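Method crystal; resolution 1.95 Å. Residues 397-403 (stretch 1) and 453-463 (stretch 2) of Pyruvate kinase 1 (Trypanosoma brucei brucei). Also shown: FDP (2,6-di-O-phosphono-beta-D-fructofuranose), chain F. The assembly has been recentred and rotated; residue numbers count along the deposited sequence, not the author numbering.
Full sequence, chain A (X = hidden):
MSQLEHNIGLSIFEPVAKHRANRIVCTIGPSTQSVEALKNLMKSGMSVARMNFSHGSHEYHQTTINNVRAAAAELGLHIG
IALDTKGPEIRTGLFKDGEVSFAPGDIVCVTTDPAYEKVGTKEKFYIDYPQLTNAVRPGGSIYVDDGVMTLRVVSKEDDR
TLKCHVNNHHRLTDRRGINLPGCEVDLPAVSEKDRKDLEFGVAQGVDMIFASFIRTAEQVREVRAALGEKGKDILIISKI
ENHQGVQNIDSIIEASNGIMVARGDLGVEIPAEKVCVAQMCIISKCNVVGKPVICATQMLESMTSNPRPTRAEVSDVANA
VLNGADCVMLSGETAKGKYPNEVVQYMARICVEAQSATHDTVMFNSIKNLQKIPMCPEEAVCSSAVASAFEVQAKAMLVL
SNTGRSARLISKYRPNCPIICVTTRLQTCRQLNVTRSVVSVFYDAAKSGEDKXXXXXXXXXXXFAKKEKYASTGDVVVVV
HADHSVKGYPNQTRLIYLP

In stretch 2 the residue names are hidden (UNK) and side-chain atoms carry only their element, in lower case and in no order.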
ATOM      1  N   MET A 397       0.115 -18.607 -21.842  1.00 14.41           N
ATOM      2  CA  MET A 397      -1.266 -18.916 -21.567  1.00 15.78           C
ATOM      3  C   MET A 397      -1.901 -19.308 -22.884  1.00 17.83           C
ATOM      4  O   MET A 397      -1.401 -18.947 -23.950  1.00 17.12           O
ATOM      5  CB  MET A 397      -1.963 -17.682 -20.995  1.00 16.16           C
ATOM      6  CG  MET A 397      -1.304 -17.166 -19.700  1.00 16.28           C
ATOM      7  SD  MET A 397      -2.207 -15.747 -19.018  1.00 17.47           S
ATOM      8  CE  MET A 397      -3.760 -16.526 -18.511  1.00 14.12           C
ATOM      9  N   LEU A 398      -2.993 -20.046 -22.807  1.00 15.77           N
ATOM     10  CA  LEU A 398      -3.696 -20.520 -23.983  1.00 16.85           C
ATOM     11  C   LEU A 398      -5.181 -20.278 -23.729  1.00 17.15           C
ATOM     12  O   LEU A 398      -5.678 -20.614 -22.653  1.00 17.05           O
ATOM     13  CB  LEU A 398      -3.428 -22.030 -24.152  1.00 18.77           C
ATOM     14  CG  LEU A 398      -4.213 -22.815 -25.205  1.00 21.89           C
ATOM     15  CD1 LEU A 398      -4.045 -22.179 -26.562  1.00 22.72           C
ATOM     16  CD2 LEU A 398      -3.658 -24.240 -25.234  1.00 24.48           C
ATOM     17  N   VAL A 399      -5.869 -19.630 -24.673  1.00 15.35           N
ATOM     18  CA  VAL A 399      -7.300 -19.346 -24.518  1.00 16.05           C
ATOM     19  C   VAL A 399      -8.032 -19.698 -25.819  1.00 18.87           C
ATOM     20  O   VAL A 399      -7.501 -19.481 -26.913  1.00 16.71           O
ATOM     21  CB  VAL A 399      -7.560 -17.849 -24.146  1.00 17.23           C
ATOM     22  CG1 VAL A 399      -6.983 -16.897 -25.213  1.00 16.02           C
ATOM     23  CG2 VAL A 399      -9.063 -17.583 -23.898  1.00 15.32           C
ATOM     24  N   LEU A 400      -9.184 -20.357 -25.695  1.00 16.51           N
ATOM     25  CA  LEU A 400     -10.079 -20.558 -26.862  1.00 17.56           C
ATOM     26  C   LEU A 400     -11.018 -19.367 -26.995  1.00 17.18           C
ATOM     27  O   LEU A 400     -11.698 -18.999 -26.030  1.00 17.15           O
ATOM     28  CB  LEU A 400     -10.907 -21.843 -26.696  1.00 17.54           C
ATOM     29  CG  LEU A 400     -10.211 -23.147 -27.138  1.00 22.22           C
ATOM     30  CD1 LEU A 400      -8.795 -23.213 -26.594  1.00 20.82           C
ATOM     31  CD2 LEU A 400     -11.021 -24.367 -26.692  1.00 20.51           C
ATOM     32  N   SER A 401     -10.949 -18.669 -28.126  1.00 16.48           N
ATOM     33  CA  SER A 401     -11.824 -17.518 -28.325  1.00 19.34           C
ATOM     34  C   SER A 401     -12.260 -17.468 -29.762  1.00 20.66           C
ATOM     35  O   SER A 401     -11.439 -17.546 -30.657  1.00 24.05           O
ATOM     36  CB  SER A 401     -11.110 -16.201 -27.956  1.00 18.46           C
ATOM     37  OG  SER A 401     -12.029 -15.118 -28.027  1.00 18.23           O
ATOM     38  N   ASN A 402     -13.564 -17.392 -29.979  1.00 21.15           N
ATOM     39  CA  ASN A 402     -14.098 -17.326 -31.329  1.00 20.95           C
ATOM     40  C   ASN A 402     -14.331 -15.898 -31.791  1.00 20.97           C
ATOM     41  O   ASN A 402     -14.039 -15.561 -32.951  1.00 23.32           O
ATOM     42  CB  ASN A 402     -15.384 -18.153 -31.424  1.00 22.33           C
ATOM     43  CG  ASN A 402     -15.175 -19.586 -30.960  1.00 24.22           C
ATOM     44  OD1 ASN A 402     -14.234 -20.257 -31.403  1.00 24.99           O
ATOM     45  ND2 ASN A 402     -15.949 -20.005 -29.966  1.00 24.36           N
ATOM     46  N   THR A 403     -14.747 -15.033 -30.872  1.00 18.73           N
ATOM     47  CA  THR A 403     -15.025 -13.627 -31.224  1.00 19.05           C
ATOM     48  C   THR A 403     -13.786 -12.761 -30.952  1.00 18.53           C
ATOM     49  O   THR A 403     -13.758 -11.600 -31.310  1.00 18.63           O
ATOM     50  CB  THR A 403     -16.190 -13.044 -30.399  1.00 20.92           C
ATOM     51  OG1 THR A 403     -15.818 -12.992 -29.001  1.00 23.01           O
ATOM     52  CG2 THR A 403     -17.467 -13.898 -30.565  1.00 20.44           C
ATOM     53  N   UNK A 453     -15.661 -30.841 -26.938  1.00 26.65           N
ATOM     54  CA  UNK A 453     -14.883 -31.063 -25.723  1.00 28.37           C
ATOM     55  C   UNK A 453     -13.530 -30.348 -25.678  1.00 26.14           C
ATOM     56  O   UNK A 453     -12.744 -30.572 -24.757  1.00 23.06           O
ATOM     57  o   UNK A 453     -13.009 -32.639 -27.127  1.00 32.59           O
ATOM     58  o   UNK A 453     -13.656 -34.517 -26.202  1.00 43.56           O
ATOM     59  c   UNK A 453     -13.727 -33.276 -26.314  1.00 37.54           C
ATOM     60  c   UNK A 453     -14.739 -32.551 -25.405  1.00 27.85           C
ATOM     61  N   UNK A 454     -13.303 -29.445 -26.640  1.00 23.71           N
ATOM     62  CA  UNK A 454     -12.125 -28.537 -26.654  1.00 23.34           C
ATOM     63  C   UNK A 454     -10.783 -29.206 -26.921  1.00 23.72           C
ATOM     64  O   UNK A 454      -9.766 -28.525 -27.052  1.00 21.63           O
ATOM     65  c   UNK A 454     -12.016 -27.674 -25.363  1.00 22.30           C
ATOM     66  c   UNK A 454     -15.510 -26.440 -24.377  1.00 21.18           C
ATOM     67  n   UNK A 454     -16.621 -26.134 -25.327  1.00 22.45           N
ATOM     68  c   UNK A 454     -14.242 -26.602 -25.197  1.00 22.87           C
ATOM     69  c   UNK A 454     -13.287 -27.548 -24.537  1.00 24.36           C
ATOM     70  N   UNK A 455     -10.747 -30.530 -26.915  1.00 22.69           N
ATOM     71  CA  UNK A 455      -9.455 -31.238 -26.938  1.00 23.59           C
ATOM     72  C   UNK A 455      -8.609 -30.997 -28.218  1.00 24.52           C
ATOM     73  O   UNK A 455      -7.382 -30.909 -28.147  1.00 25.07           O
ATOM     74  o   UNK A 455      -9.727 -32.451 -23.078  1.00 57.01           O
ATOM     75  c   UNK A 455      -9.260 -32.673 -24.213  1.00 43.57           C
ATOM     76  c   UNK A 455     -10.218 -33.067 -25.336  1.00 33.73           C
ATOM     77  o   UNK A 455      -8.045 -32.542 -24.474  1.00 42.41           O
ATOM     78  c   UNK A 455      -9.663 -32.736 -26.708  1.00 28.28           C
ATOM     79  N   UNK A 456      -9.257 -30.920 -29.382  1.00 22.99           N
ATOM     80  CA  UNK A 456      -8.522 -30.679 -30.624  1.00 22.60           C
ATOM     81  C   UNK A 456      -7.919 -29.278 -30.616  1.00 23.03           C
ATOM     82  O   UNK A 456      -6.775 -29.073 -31.025  1.00 22.00           O
ATOM     83  c   UNK A 456     -11.282 -33.844 -33.435  1.00 38.17           C
ATOM     84  c   UNK A 456      -9.433 -30.851 -31.849  1.00 22.93           C
ATOM     85  c   UNK A 456     -10.951 -32.398 -33.124  1.00 30.88           C
ATOM     86  c   UNK A 456      -9.816 -32.303 -32.117  1.00 30.21           C
ATOM     87  n   UNK A 456     -12.160 -33.894 -34.631  1.00 50.78           N
ATOM     88  N   UNK A 457      -8.707 -28.303 -30.189  1.00 20.94           N
ATOM     89  CA  UNK A 457      -8.203 -26.956 -30.128  1.00 20.43           C
ATOM     90  C   UNK A 457      -7.096 -26.785 -29.116  1.00 19.54           C
ATOM     91  O   UNK A 457      -6.125 -26.074 -29.370  1.00 22.07           O
ATOM     92  n   UNK A 457     -14.215 -25.693 -28.786  1.00 19.74           N
ATOM     93  c   UNK A 457     -11.350 -24.870 -30.927  1.00 19.57           C
ATOM     94  c   UNK A 457      -9.337 -25.951 -29.910  1.00 17.81           C
ATOM     95  c   UNK A 457     -10.104 -25.684 -31.193  1.00 20.46           C
ATOM     96  c   UNK A 457     -13.317 -24.978 -29.471  1.00 19.16           C
ATOM     97  n   UNK A 457     -12.302 -25.578 -30.081  1.00 18.96           N
ATOM     98  n   UNK A 457     -13.423 -23.643 -29.525  1.00 17.91           N
ATOM     99  N   UNK A 458      -7.223 -27.435 -27.961  1.00 20.54           N
ATOM    100  CA  UNK A 458      -6.171 -27.331 -26.959  1.00 19.56           C
ATOM    101  C   UNK A 458      -4.892 -27.956 -27.458  1.00 21.13           C
ATOM    102  O   UNK A 458      -3.816 -27.397 -27.279  1.00 21.12           O
ATOM    103  c   UNK A 458      -6.589 -27.937 -25.601  1.00 21.16           C
ATOM    104  c   UNK A 458      -7.656 -27.057 -24.939  1.00 19.40           C
ATOM    105  c   UNK A 458      -5.377 -28.088 -24.682  1.00 19.92           C
ATOM    106  N   UNK A 459      -5.005 -29.131 -28.067  1.00 22.76           N
ATOM    107  CA  UNK A 459      -3.851 -29.763 -28.699  1.00 24.59           C
ATOM    108  C   UNK A 459      -3.177 -28.857 -29.738  1.00 21.52           C
ATOM    109  O   UNK A 459      -1.959 -28.725 -29.744  1.00 23.36           O
ATOM    110  c   UNK A 459      -3.080 -31.849 -30.010  1.00 30.73           C
ATOM    111  n   UNK A 459      -1.158 -33.460 -31.299  1.00 47.02           N
ATOM    112  c   UNK A 459      -2.577 -33.921 -31.379  1.00 46.18           C
ATOM    113  c   UNK A 459      -4.233 -31.117 -29.319  1.00 24.26           C
ATOM    114  c   UNK A 459      -3.456 -33.306 -30.293  1.00 38.93           C
ATOM    115  N   UNK A 460      -3.968 -28.222 -30.602  1.00 23.82           N
ATOM    116  CA  UNK A 460      -3.414 -27.330 -31.618  1.00 21.75           C
ATOM    117  C   UNK A 460      -2.619 -26.212 -30.950  1.00 23.89           C
ATOM    118  O   UNK A 460      -1.466 -25.910 -31.340  1.00 22.50           O
ATOM    119  c   UNK A 460      -3.473 -26.707 -34.752  1.00 27.86           C
ATOM    120  c   UNK A 460      -5.485 -25.274 -34.270  1.00 24.26           C
ATOM    121  c   UNK A 460      -4.550 -26.734 -32.468  1.00 24.43           C
ATOM    122  c   UNK A 460      -4.198 -25.875 -33.689  1.00 26.86           C
ATOM    123  N   UNK A 461      -3.216 -25.622 -29.909  1.00 20.85           N
ATOM    124  CA  UNK A 461      -2.582 -24.539 -29.166  1.00 21.00           C
ATOM    125  C   UNK A 461      -1.295 -24.946 -28.478  1.00 22.37           C
ATOM    126  O   UNK A 461      -0.304 -24.205 -28.507  1.00 21.00           O
ATOM    127  N   UNK A 462      -1.303 -26.108 -27.839  1.00 20.75           N
ATOM    128  CA  UNK A 462      -0.099 -26.600 -27.144  1.00 22.83           C
ATOM    129  C   UNK A 462       1.009 -27.016 -28.132  1.00 24.73           C
ATOM    130  O   UNK A 462       2.201 -26.792 -27.882  1.00 22.71           O
ATOM    131  c   UNK A 462      -0.710 -26.294 -24.154  1.00 27.52           C
ATOM    132  c   UNK A 462      -1.688 -28.617 -24.148  1.00 25.51           C
ATOM    133  c   UNK A 462      -1.337 -27.394 -25.002  1.00 24.82           C
ATOM    134  c   UNK A 462      -0.458 -27.767 -26.217  1.00 21.71           C
ATOM    135  N   UNK A 463       0.615 -27.575 -29.266  1.00 24.01           N
ATOM    136  CA  UNK A 463       1.580 -27.899 -30.334  1.00 28.16           C
ATOM    137  C   UNK A 463       2.184 -26.633 -30.898  1.00 28.66           C
ATOM    138  O   UNK A 463       3.393 -26.563 -31.156  1.00 28.25           O
ATOM    139  o   UNK A 463      -0.153 -30.777 -31.783  1.00 37.99           O
ATOM    140  o   UNK A 463       1.201 -30.615 -30.069  1.00 37.54           O
ATOM    141  c   UNK A 463       0.904 -28.674 -31.459  1.00 28.82           C
ATOM    142  c   UNK A 463       0.670 -30.141 -31.105  1.00 36.27           C
TER
HETATM  143  P1  FDP F1004     -16.564 -23.010 -27.525  1.00 22.06           P
HETATM  144  O1P FDP F1004     -15.715 -24.047 -26.819  1.00 20.29           O
HETATM  145  O2P FDP F1004     -16.030 -22.682 -28.897  1.00 22.12           O
HETATM  146  O3P FDP F1004     -18.063 -23.248 -27.452  1.00 22.37           O
HETATM  147  O1  FDP F1004     -18.971 -21.603 -25.559  1.00 22.00           O
HETATM  148  C1  FDP F1004     -17.824 -22.000 -24.802  1.00 19.84           C
HETATM  149  C2  FDP F1004     -16.605 -21.261 -25.342  1.00 20.55           C
HETATM  150  O2  FDP F1004     -16.316 -21.605 -26.726  1.00 19.92           O
HETATM  151  C3  FDP F1004     -15.359 -21.469 -24.487  1.00 17.47           C
HETATM  152  O3  FDP F1004     -14.779 -22.755 -24.691  1.00 18.76           O
HETATM  153  C4  FDP F1004     -14.465 -20.367 -25.028  1.00 18.40           C
HETATM  154  O4  FDP F1004     -13.344 -20.077 -24.176  1.00 18.18           O
HETATM  155  C5  FDP F1004     -15.450 -19.210 -25.104  1.00 17.59           C
HETATM  156  O5  FDP F1004     -16.779 -19.831 -25.265  1.00 18.25           O
HETATM  157  C6  FDP F1004     -15.128 -18.297 -26.280  1.00 18.19           C
HETATM  158  O6  FDP F1004     -15.874 -17.088 -26.112  1.00 20.97           O
HETATM  159  P2  FDP F1004     -15.488 -15.797 -27.010  1.00 22.48           P
HETATM  160  O4P FDP F1004     -14.083 -15.392 -26.532  1.00 17.32           O
HETATM  161  O5P FDP F1004     -15.534 -16.316 -28.413  1.00 19.16           O
HETATM  162  O6P FDP F1004     -16.543 -14.775 -26.666  1.00 20.09           O
HETATM  163  O   HOH W   1     -11.907 -21.447 -30.461  1.00 22.26           O

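Position 453 carries two carbons, the second bearing two oxygens, a short carboxylate that stays clear of stretch 1: Asp453. One of its oxygens, OD2, accepts a hydrogen bond from the backbone N of residue 455 at 3.1 Å, beside the start of the helix. Position 454 has four carbons in a row ending in nitrogen. Its CB lies 3.7 Å from Leu400 CD2, while the chain leads away from the strand and its terminal nitrogen reaches a phosphate oxygen of FDP. This is Lys454, at the N-cap position, with NZ donating to FDP O1P at 2.7 Å.

Position 455 has three carbons, the third carrying two oxygens, and points away from stretch 1; it is Glu455. At 456, four carbons in a row end in nitrogen, exposed and without contact to the strand: Lys456.

Position 457 shows three carbons, a nitrogen, then a carbon holding two more nitrogens. That planar group packs one face against Leu400 CD2, and only a guanidinium fits it: Arg457, with CZ 3.7 Å from Leu400 CD2. Its NH1 and NH2 donate to FDP O2P (2.8 Å) and FDP O1P (3.0 Å), respectively. Asn402 OD1 is 4.0 Å from Arg457 NH1, too far for direct bonding, and water 1 links them, donating to OD1 and accepting from NH1, each at 2.8 Å.

Position 458 has one carbon forking into two, touching both strand leucines: Val458, with CG1 4.3 Å from Leu398 CD2 and CG2 4.3 Å from Leu400 CD1. Position 459 is again four carbons ending in nitrogen, directed away from the strand, hence Lys459; its terminal nitrogen pairs with a side chain at 463. Position 460 has four carbons forked at the second and no contact with stretch 1: Leu460.

Position 461 has no side-chain atoms and is Gly461. Its CA sits 3.8 Å from Leu398 CD1, and an ideal CB would lie just 2.4 Å from that methyl, a clash. Position 462 has four carbons forked at the second, its end approaching the strand: Leu462, with CD2 3.8 Å from Leu398 CD2. Position 463, two carbons with two oxygens on the second, is Asp463; its OD2 forms a salt bridge with Lys459 NZ at 2.9 Å.

No direct hydrogen bond joins the stretches. Leu398 and Leu400 pack against one side of the helix, while FDP bridges its first turn to the strand's end, accepting from Arg457 and Lys454 and also bonding Leu400 O, Ser401, Asn402 and Thr403.

Stretch 2 453-463: DKEKRVKLGLD
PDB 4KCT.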